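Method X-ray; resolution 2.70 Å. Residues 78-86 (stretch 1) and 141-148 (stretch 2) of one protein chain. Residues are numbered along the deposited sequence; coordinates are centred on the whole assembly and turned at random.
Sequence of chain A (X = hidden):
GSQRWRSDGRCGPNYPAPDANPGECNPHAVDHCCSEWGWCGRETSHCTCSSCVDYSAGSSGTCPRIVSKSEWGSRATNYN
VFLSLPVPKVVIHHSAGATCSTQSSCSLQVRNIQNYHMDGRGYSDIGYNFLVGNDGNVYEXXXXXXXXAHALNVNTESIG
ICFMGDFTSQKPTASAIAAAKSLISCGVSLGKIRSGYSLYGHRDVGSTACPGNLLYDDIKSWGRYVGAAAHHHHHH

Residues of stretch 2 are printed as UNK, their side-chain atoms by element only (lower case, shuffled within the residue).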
# COMPACT_ATOMS: atom_id res chain seq x y z
N ASN A 78 -10.83 -0.01 21.08
CA ASN A 78 -10.00 -0.67 22.07
C ASN A 78 -9.81 -2.14 21.70
O ASN A 78 -10.02 -3.04 22.51
CB ASN A 78 -10.63 -0.55 23.46
CG ASN A 78 -9.67 -0.90 24.58
OD1 ASN A 78 -8.45 -0.81 24.42
ND2 ASN A 78 -10.22 -1.28 25.73
N TYR A 79 -9.41 -2.36 20.45
CA TYR A 79 -9.25 -3.71 19.92
C TYR A 79 -7.77 -4.08 19.89
O TYR A 79 -6.97 -3.45 19.20
CB TYR A 79 -9.85 -3.79 18.51
CG TYR A 79 -9.64 -5.12 17.82
CD1 TYR A 79 -10.46 -6.20 18.09
CD2 TYR A 79 -8.62 -5.28 16.89
CE1 TYR A 79 -10.27 -7.41 17.45
CE2 TYR A 79 -8.43 -6.48 16.25
CZ TYR A 79 -9.26 -7.54 16.53
OH TYR A 79 -9.07 -8.75 15.90
N ASN A 80 -7.42 -5.12 20.64
CA ASN A 80 -6.01 -5.47 20.79
C ASN A 80 -5.71 -6.94 20.54
O ASN A 80 -4.95 -7.57 21.29
CB ASN A 80 -5.51 -5.04 22.18
CG ASN A 80 -5.78 -3.57 22.46
OD1 ASN A 80 -5.07 -2.69 21.97
ND2 ASN A 80 -6.82 -3.30 23.25
N VAL A 81 -6.30 -7.50 19.49
CA VAL A 81 -5.98 -8.86 19.06
C VAL A 81 -4.87 -8.81 18.01
O VAL A 81 -5.11 -8.43 16.85
CB VAL A 81 -7.21 -9.58 18.50
CG1 VAL A 81 -6.84 -10.96 17.98
CG2 VAL A 81 -8.27 -9.70 19.59
N PHE A 82 -3.67 -9.18 18.41
CA PHE A 82 -2.48 -8.94 17.59
C PHE A 82 -2.15 -10.03 16.58
O PHE A 82 -2.30 -11.22 16.85
CB PHE A 82 -1.27 -8.64 18.48
CG PHE A 82 -1.47 -7.47 19.40
CD1 PHE A 82 -1.39 -6.18 18.91
CD2 PHE A 82 -1.75 -7.66 20.74
CE1 PHE A 82 -1.58 -5.10 19.75
CE2 PHE A 82 -1.95 -6.59 21.58
CZ PHE A 82 -1.86 -5.30 21.08
N LEU A 83 -1.70 -9.60 15.40
CA LEU A 83 -1.24 -10.50 14.36
C LEU A 83 0.13 -11.06 14.70
O LEU A 83 0.96 -10.36 15.29
CB LEU A 83 -1.15 -9.76 13.03
CG LEU A 83 -2.44 -9.60 12.23
CD1 LEU A 83 -2.23 -8.66 11.07
CD2 LEU A 83 -2.92 -10.96 11.75
N SER A 84 0.36 -12.31 14.34
CA SER A 84 1.70 -12.87 14.41
C SER A 84 2.51 -12.26 13.27
O SER A 84 2.16 -12.41 12.10
CB SER A 84 1.66 -14.39 14.28
OG SER A 84 2.95 -14.95 14.45
N LEU A 85 3.58 -11.56 13.61
CA LEU A 85 4.41 -10.90 12.61
C LEU A 85 5.68 -11.71 12.35
O LEU A 85 6.18 -12.39 13.24
CB LEU A 85 4.75 -9.47 13.04
CG LEU A 85 3.55 -8.53 13.20
CD1 LEU A 85 3.97 -7.18 13.75
CD2 LEU A 85 2.83 -8.36 11.87
N PRO A 86 6.20 -11.66 11.11
CA PRO A 86 5.66 -10.91 9.97
C PRO A 86 4.52 -11.66 9.29
O PRO A 86 4.33 -12.85 9.53
CB PRO A 86 6.86 -10.82 9.03
CG PRO A 86 7.62 -12.07 9.30
CD PRO A 86 7.47 -12.33 10.77
N UNK A 141 -6.41 1.72 9.39
CA UNK A 141 -7.47 0.95 10.00
C UNK A 141 -6.97 0.28 11.26
O UNK A 141 -6.59 0.97 12.22
N UNK A 142 -6.94 -1.04 11.27
CA UNK A 142 -6.43 -1.78 12.43
C UNK A 142 -4.91 -1.79 12.45
O UNK A 142 -4.30 -2.20 13.44
n UNK A 142 -10.53 -4.59 12.87
c UNK A 142 -7.00 -3.20 12.46
c UNK A 142 -9.07 -4.63 12.75
n UNK A 142 -10.72 -6.78 13.54
c UNK A 142 -8.51 -3.24 12.53
c UNK A 142 -11.28 -5.62 13.24
n UNK A 142 -12.60 -5.47 13.32
N UNK A 143 -4.30 -1.35 11.35
CA UNK A 143 -2.85 -1.20 11.29
C UNK A 143 -2.07 -2.46 11.01
O UNK A 143 -2.62 -3.47 10.57
N UNK A 144 -0.76 -2.39 11.26
CA UNK A 144 0.14 -3.50 10.98
C UNK A 144 -0.03 -4.64 11.97
O UNK A 144 0.08 -5.81 11.61
c UNK A 144 1.95 -1.90 10.14
c UNK A 144 2.07 -1.98 8.72
c UNK A 144 1.60 -3.02 11.06
c UNK A 144 1.91 -3.00 7.79
c UNK A 144 2.44 -1.43 6.02
n UNK A 144 2.50 0.13 9.36
c UNK A 144 2.61 -0.40 6.91
c UNK A 144 2.10 -2.72 6.45
c UNK A 144 2.22 -0.61 10.49
c UNK A 144 2.41 -0.69 8.27
N UNK A 145 -0.28 -4.28 13.22
CA UNK A 145 -0.09 -5.20 14.33
C UNK A 145 -1.35 -5.91 14.82
O UNK A 145 -1.26 -6.85 15.61
c UNK A 145 1.88 -3.79 15.08
o UNK A 145 2.26 -2.78 15.72
o UNK A 145 2.52 -4.27 14.12
c UNK A 145 0.58 -4.46 15.49
N UNK A 146 -2.51 -5.48 14.35
CA UNK A 146 -3.77 -6.03 14.83
C UNK A 146 -4.48 -6.90 13.80
O UNK A 146 -4.48 -6.59 12.60
n UNK A 146 -2.35 -1.88 17.77
c UNK A 146 -3.28 -2.06 18.70
n UNK A 146 -3.03 -1.71 19.95
c UNK A 146 -4.34 -4.43 16.73
c UNK A 146 -4.82 -3.01 17.01
n UNK A 146 -4.46 -2.59 18.37
c UNK A 146 -4.70 -4.92 15.33
N UNK A 147 -5.07 -8.00 14.26
CA UNK A 147 -5.82 -8.90 13.38
C UNK A 147 -7.02 -8.19 12.78
O UNK A 147 -7.81 -7.58 13.50
c UNK A 147 -7.42 -13.81 15.81
c UNK A 147 -7.14 -11.07 13.29
n UNK A 147 -7.01 -12.92 14.91
n UNK A 147 -8.71 -13.94 16.07
c UNK A 147 -7.91 -12.05 14.15
c UNK A 147 -6.28 -10.14 14.14
n UNK A 147 -6.54 -14.56 16.46
N UNK A 148 -7.18 -8.29 11.47
CA UNK A 148 -8.30 -7.65 10.80
C UNK A 148 -9.53 -8.54 10.73
O UNK A 148 -9.51 -9.69 11.16

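Position 141 carries no atoms beyond the backbone and lies out of reach of stretch 1; it is a glycine, G141. Position 142 has seven side-chain atoms, three carbons and a nitrogen in line, then a carbon bearing two more nitrogens. That last carbon sits over one face of the Y79 ring, 4.4 Å from the ring centroid and 17° off the normal. The forked end is a guanidinium, the residue is R142, and the contact is cation-pi.

Position 143 again has no side-chain atoms and makes no contact with stretch 1; its phi of 82° favours the same reading, G143. At position 144 one carbon leads into fused five- and six-membered rings holding eight carbons and one nitrogen. No ring atom comes within 5 Å of stretch 1, and contact is left to the backbone, whose O lies 3.7 Å from L83 CD1 and 3.8 Å from L85 CD2. The rings are an indole, that of W144.

Position 145 shows two carbons, the second carrying two oxygens. CA-to-CB points away, yet one of these oxygens comes within 3.3 Å of L85 CD1. A carboxylate on so short a stem is D145. Its backbone matters more, since L83 N donates a hydrogen bond to D145 O at 2.8 Å, while F82 CA approaches D145 O at 3.1 Å.

Position 146 repeats the chain of three carbons, a nitrogen and a carbon with two nitrogens. The in-line nitrogen lies 2.8 Å from Y79 O and one terminal nitrogen 3.0 Å from N80 OD1; this is R146. NE and NH2 donate these two hydrogen bonds, both acceptors lying at the edge of the guanidinium. Over one of its faces lies the F82 ring, with F82 CE1 3.6 Å from R146 CZ.

Position 147 has the same seven atoms, and V81 CG1 packs over one face of the forked end, 3.6 Å from its carbon; this is R147. The backbone is held at both polar groups: R147 N donates to V81 O at 2.6 Å, and Y79 OH donates to R147 O at 3.0 Å. R142 NH1 also donates to R147 O, at 3.0 Å, so this oxygen joins the tyrosine and the arginine whose charge lies over its ring. Position 148, without side-chain atoms or contacts to stretch 1, is G148.

The contact is centred on a single backbone bridge between F82 and R146, framed by the L83–D145 and V81–R147 hydrogen bonds. Around it, R146 adds polar contacts at its guanidinium edge and a face to F82, R147 offers a face to V81, and the R142 charge lies over the Y79 ring, while L83 fills the space beside the R146 and R147 backbone.

Stretch 2 (141-148) GRGWDRRG
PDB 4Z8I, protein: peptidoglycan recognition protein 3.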